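Local coordinates for protein putative triphosphoribosyl-dephospho-coA synthase (Archaeoglobus fulgidus DSM 4304, PDB 3H9P) that is of unknown function but probably acts as an ATP-binding triphosphoribosyl-dephospho-CoA synthase, at residues V56-I68 with I232-L244. Residues are numbered along the deposited sequence; the frame is centred on the assembly and turned at random.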
loop_
_atom_site.group_PDB
_atom_site.type_symbol
_atom_site.label_atom_id
_atom_site.label_comp_id
_atom_site.label_asym_id
_atom_site.label_seq_id
_atom_site.Cartn_x
_atom_site.Cartn_y
_atom_site.Cartn_z
ATOM N N VAL A 56 18.618 7.384 6.891
ATOM C CA VAL A 56 18.168 6.036 7.296
ATOM C C VAL A 56 18.365 4.884 6.274
ATOM O O VAL A 56 19.221 4.017 6.475
ATOM C CB VAL A 56 16.718 6.079 7.780
ATOM N N HIS A 57 17.573 4.878 5.200
ATOM C CA HIS A 57 17.581 3.802 4.172
ATOM C C HIS A 57 17.122 2.468 4.776
ATOM O O HIS A 57 17.873 1.468 4.825
ATOM C CB HIS A 57 18.948 3.659 3.478
ATOM C CG HIS A 57 19.576 4.963 3.073
ATOM N ND1 HIS A 57 20.613 5.541 3.776
ATOM C CD2 HIS A 57 19.333 5.780 2.023
ATOM C CE1 HIS A 57 20.978 6.661 3.180
ATOM N NE2 HIS A 57 20.217 6.833 2.115
ATOM N N PHE A 58 15.889 2.486 5.273
ATOM C CA PHE A 58 15.282 1.336 5.928
ATOM C C PHE A 58 15.291 0.107 5.014
ATOM O O PHE A 58 15.530 -1.026 5.467
ATOM C CB PHE A 58 13.836 1.696 6.350
ATOM C CG PHE A 58 12.978 0.511 6.623
ATOM C CD1 PHE A 58 12.975 -0.081 7.880
ATOM C CD2 PHE A 58 12.197 -0.038 5.601
ATOM C CE1 PHE A 58 12.194 -1.199 8.134
ATOM C CE2 PHE A 58 11.429 -1.154 5.829
ATOM C CZ PHE A 58 11.424 -1.747 7.115
ATOM N N GLY A 59 15.032 0.341 3.724
ATOM C CA GLY A 59 14.900 -0.717 2.728
ATOM C C GLY A 59 16.211 -1.410 2.481
ATOM O O GLY A 59 16.253 -2.625 2.309
ATOM N N ALA A 60 17.300 -0.637 2.491
ATOM C CA ALA A 60 18.624 -1.237 2.366
ATOM C C ALA A 60 18.816 -2.307 3.452
ATOM O O ALA A 60 19.201 -3.456 3.133
ATOM C CB ALA A 60 19.691 -0.197 2.401
ATOM N N PHE A 61 18.480 -1.963 4.706
ATOM C CA PHE A 61 18.596 -2.927 5.846
ATOM C C PHE A 61 17.688 -4.125 5.788
ATOM O O PHE A 61 18.057 -5.270 6.195
ATOM C CB PHE A 61 18.362 -2.202 7.175
ATOM C CG PHE A 61 19.386 -1.129 7.463
ATOM C CD1 PHE A 61 20.737 -1.330 7.149
ATOM C CD2 PHE A 61 19.019 0.025 8.103
ATOM C CE1 PHE A 61 21.686 -0.401 7.449
ATOM C CE2 PHE A 61 19.970 0.991 8.416
ATOM C CZ PHE A 61 21.319 0.768 8.074
ATOM N N LEU A 62 16.474 -3.882 5.304
ATOM C CA LEU A 62 15.514 -4.973 5.158
ATOM C C LEU A 62 15.988 -5.948 4.061
ATOM O O LEU A 62 15.695 -7.138 4.112
ATOM C CB LEU A 62 14.117 -4.419 4.860
ATOM C CG LEU A 62 12.935 -5.358 4.679
ATOM C CD1 LEU A 62 12.739 -6.344 5.870
ATOM C CD2 LEU A 62 11.656 -4.526 4.385
ATOM N N LEU A 63 16.688 -5.415 3.066
ATOM C CA LEU A 63 17.298 -6.223 2.023
ATOM C C LEU A 63 18.563 -6.920 2.546
ATOM O O LEU A 63 18.749 -8.146 2.348
ATOM C CB LEU A 63 17.637 -5.389 0.772
ATOM C CG LEU A 63 16.527 -4.927 -0.190
ATOM C CD1 LEU A 63 17.037 -3.901 -1.219
ATOM C CD2 LEU A 63 15.884 -6.149 -0.917
ATOM N N LEU A 64 19.410 -6.178 3.239
ATOM C CA LEU A 64 20.745 -6.719 3.586
ATOM C C LEU A 64 20.777 -7.666 4.746
ATOM O O LEU A 64 21.508 -8.625 4.718
ATOM C CB LEU A 64 21.740 -5.595 3.853
ATOM C CG LEU A 64 22.173 -4.809 2.607
ATOM C CD1 LEU A 64 22.741 -3.468 3.117
ATOM C CD2 LEU A 64 23.206 -5.563 1.758
ATOM N N VAL A 65 19.972 -7.412 5.770
ATOM C CA VAL A 65 20.013 -8.256 6.934
ATOM C C VAL A 65 19.743 -9.742 6.614
ATOM O O VAL A 65 20.443 -10.623 7.128
ATOM C CB VAL A 65 19.130 -7.629 8.076
ATOM C CG1 VAL A 65 18.885 -8.582 9.172
ATOM C CG2 VAL A 65 19.801 -6.354 8.583
ATOM N N PRO A 66 18.741 -10.047 5.770
ATOM C CA PRO A 66 18.571 -11.485 5.473
ATOM C C PRO A 66 19.745 -12.117 4.718
ATOM O O PRO A 66 20.024 -13.300 4.944
ATOM C CB PRO A 66 17.325 -11.521 4.588
ATOM C CG PRO A 66 16.586 -10.340 4.948
ATOM C CD PRO A 66 17.622 -9.270 5.224
ATOM N N LEU A 67 20.406 -11.346 3.840
ATOM C CA LEU A 67 21.590 -11.851 3.154
ATOM C C LEU A 67 22.749 -12.003 4.118
ATOM O O LEU A 67 23.462 -12.978 4.047
ATOM C CB LEU A 67 22.012 -10.949 1.985
ATOM C CG LEU A 67 20.911 -10.641 0.961
ATOM C CD1 LEU A 67 21.328 -9.480 0.051
ATOM C CD2 LEU A 67 20.414 -11.869 0.223
ATOM N N ILE A 68 22.916 -11.039 5.030
ATOM C CA ILE A 68 23.972 -11.134 6.006
ATOM C C ILE A 68 23.768 -12.309 6.981
ATOM O O ILE A 68 24.720 -12.912 7.458
ATOM C CB ILE A 68 24.213 -9.804 6.713
ATOM C CG1 ILE A 68 24.705 -8.784 5.644
ATOM C CG2 ILE A 68 25.273 -10.000 7.860
ATOM C CD1 ILE A 68 24.662 -7.293 6.017
ATOM N N ILE A 232 15.809 2.066 -5.366
ATOM C CA ILE A 232 16.768 1.757 -6.392
ATOM C C ILE A 232 18.173 1.718 -5.794
ATOM O O ILE A 232 18.939 0.771 -6.028
ATOM C CB ILE A 232 16.647 2.737 -7.587
ATOM C CG1 ILE A 232 15.220 2.754 -8.128
ATOM C CG2 ILE A 232 17.676 2.398 -8.682
ATOM C CD1 ILE A 232 14.677 1.333 -8.541
ATOM N N ALA A 233 18.497 2.730 -4.999
ATOM C CA ALA A 233 19.734 2.736 -4.246
ATOM C C ALA A 233 19.795 1.554 -3.255
ATOM O O ALA A 233 20.849 0.905 -3.118
ATOM C CB ALA A 233 19.903 4.070 -3.517
ATOM N N ASP A 234 18.686 1.261 -2.588
ATOM C CA ASP A 234 18.597 0.054 -1.741
ATOM C C ASP A 234 19.037 -1.183 -2.521
ATOM O O ASP A 234 19.909 -1.930 -2.056
ATOM C CB ASP A 234 17.178 -0.147 -1.149
ATOM C CG ASP A 234 16.805 0.946 -0.107
ATOM O OD1 ASP A 234 17.733 1.584 0.424
ATOM O OD2 ASP A 234 15.601 1.169 0.212
ATOM N N LEU A 235 18.476 -1.376 -3.728
ATOM C CA LEU A 235 18.753 -2.566 -4.536
ATOM C C LEU A 235 20.162 -2.543 -5.089
ATOM O O LEU A 235 20.765 -3.591 -5.375
ATOM C CB LEU A 235 17.743 -2.671 -5.676
ATOM C CG LEU A 235 16.330 -3.080 -5.229
ATOM C CD1 LEU A 235 15.256 -2.607 -6.224
ATOM C CD2 LEU A 235 16.209 -4.581 -5.018
ATOM N N THR A 236 20.714 -1.351 -5.241
ATOM C CA THR A 236 22.075 -1.260 -5.721
ATOM C C THR A 236 23.017 -1.811 -4.628
ATOM O O THR A 236 23.991 -2.500 -4.908
ATOM C CB THR A 236 22.366 0.186 -6.091
ATOM O OG1 THR A 236 21.494 0.514 -7.161
ATOM C CG2 THR A 236 23.844 0.410 -6.529
ATOM N N ALA A 237 22.676 -1.537 -3.382
ATOM C CA ALA A 237 23.482 -1.958 -2.257
ATOM C C ALA A 237 23.399 -3.443 -2.061
ATOM O O ALA A 237 24.401 -4.069 -1.763
ATOM C CB ALA A 237 23.033 -1.223 -0.963
ATOM N N SER A 238 22.213 -4.019 -2.176
ATOM C CA SER A 238 22.111 -5.455 -1.958
ATOM C C SER A 238 22.857 -6.212 -3.087
ATOM O O SER A 238 23.449 -7.267 -2.835
ATOM C CB SER A 238 20.653 -5.890 -1.837
ATOM O OG SER A 238 19.948 -5.631 -3.024
ATOM N N SER A 239 22.800 -5.663 -4.316
ATOM C CA SER A 239 23.549 -6.189 -5.461
ATOM C C SER A 239 25.078 -6.154 -5.239
ATOM O O SER A 239 25.758 -7.089 -5.637
ATOM C CB SER A 239 23.235 -5.393 -6.742
ATOM O OG SER A 239 21.934 -5.632 -7.181
ATOM N N ILE A 240 25.589 -5.050 -4.665
ATOM C CA ILE A 240 26.993 -4.914 -4.318
ATOM C C ILE A 240 27.379 -6.008 -3.336
ATOM O O ILE A 240 28.378 -6.673 -3.513
ATOM C CB ILE A 240 27.336 -3.510 -3.701
ATOM C CG1 ILE A 240 27.217 -2.385 -4.740
ATOM C CG2 ILE A 240 28.785 -3.489 -3.150
ATOM C CD1 ILE A 240 27.254 -0.964 -4.152
ATOM N N PHE A 241 26.560 -6.199 -2.304
ATOM C CA PHE A 241 26.813 -7.234 -1.336
ATOM C C PHE A 241 26.933 -8.605 -1.996
ATOM O O PHE A 241 27.872 -9.327 -1.740
ATOM C CB PHE A 241 25.813 -7.278 -0.166
ATOM C CG PHE A 241 26.174 -8.364 0.862
ATOM C CD1 PHE A 241 27.193 -8.161 1.782
ATOM C CD2 PHE A 241 25.584 -9.622 0.808
ATOM C CE1 PHE A 241 27.593 -9.173 2.682
ATOM C CE2 PHE A 241 25.966 -10.647 1.702
ATOM C CZ PHE A 241 26.982 -10.421 2.636
ATOM N N LEU A 242 25.971 -8.977 -2.823
ATOM C CA LEU A 242 26.104 -10.260 -3.540
ATOM C C LEU A 242 27.341 -10.339 -4.431
ATOM O O LEU A 242 28.047 -11.355 -4.421
ATOM C CB LEU A 242 24.834 -10.609 -4.321
ATOM C CG LEU A 242 23.628 -10.806 -3.396
ATOM C CD1 LEU A 242 22.294 -10.999 -4.149
ATOM C CD2 LEU A 242 23.898 -11.980 -2.427
ATOM N N ALA A 243 27.643 -9.267 -5.163
ATOM C CA ALA A 243 28.800 -9.310 -6.070
ATOM C C ALA A 243 30.117 -9.504 -5.296
ATOM O O ALA A 243 31.047 -10.217 -5.769
ATOM C CB ALA A 243 28.848 -8.056 -6.966
ATOM N N LEU A 244 30.190 -8.847 -4.129
ATOM C CA LEU A 244 31.340 -8.980 -3.198
ATOM C C LEU A 244 31.523 -10.406 -2.728
ATOM O O LEU A 244 32.653 -10.926 -2.698
ATOM C CB LEU A 244 31.163 -8.104 -1.957
ATOM C CG LEU A 244 31.248 -6.592 -2.178
ATOM C CD1 LEU A 244 30.988 -5.883 -0.886
ATOM C CD2 LEU A 244 32.620 -6.189 -2.765
HETATM O O HOH W 1 14.998 3.017 2.348
#
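Asp234 sets its CG anti to its carbonyl carbon (chi1 -68°), which carries the carboxylate across to the first turn of helix 58-68, while Phe241, with CG anti to its backbone N (chi1 -178°), brings its ring up to Leu64, Leu67 and Ile68. This is buried packing near the centre of an all-helical chain, joining helices 58-68 and 230-246, far apart in sequence. The two run roughly parallel, their axes 8.3 Å apart and crossing at -29°; their CA atoms come nearest at Ala60 and Asp234. Glycine suits position 59 because a CB there would collide with OD2 of Asp234, which lies 3.2 Å from Gly59 CA; Ala60 is small enough to take Asp234 OD1 at 3.3 Å from its CB. Water 1 links the helices, accepting from Gly59 N and donating to Asp234 OD2 (2.9 Å). Further along, Leu63 lays CD1 against the backbone of Asp234 and CD2 of Leu235. Leu64 CD2 reaches Phe241 CB at 3.7 Å, and Ile68 CG1 sits 4.1 Å above one face of the Phe241 ring, toward its rim. Ser238 is compact between Leu63 and Leu67, and its OG is hydrogen-bonded to Ser157 OG of helix 155-167, joining a third helix to the pair. With an alanine at Asp234 the bridging water would probably lose its acceptor, and a gap would open beside Gly59. The contact thus pairs an apolar seam with a buried carboxylate at the start of helix 58-68, where the helix dipole probably favours negative charge.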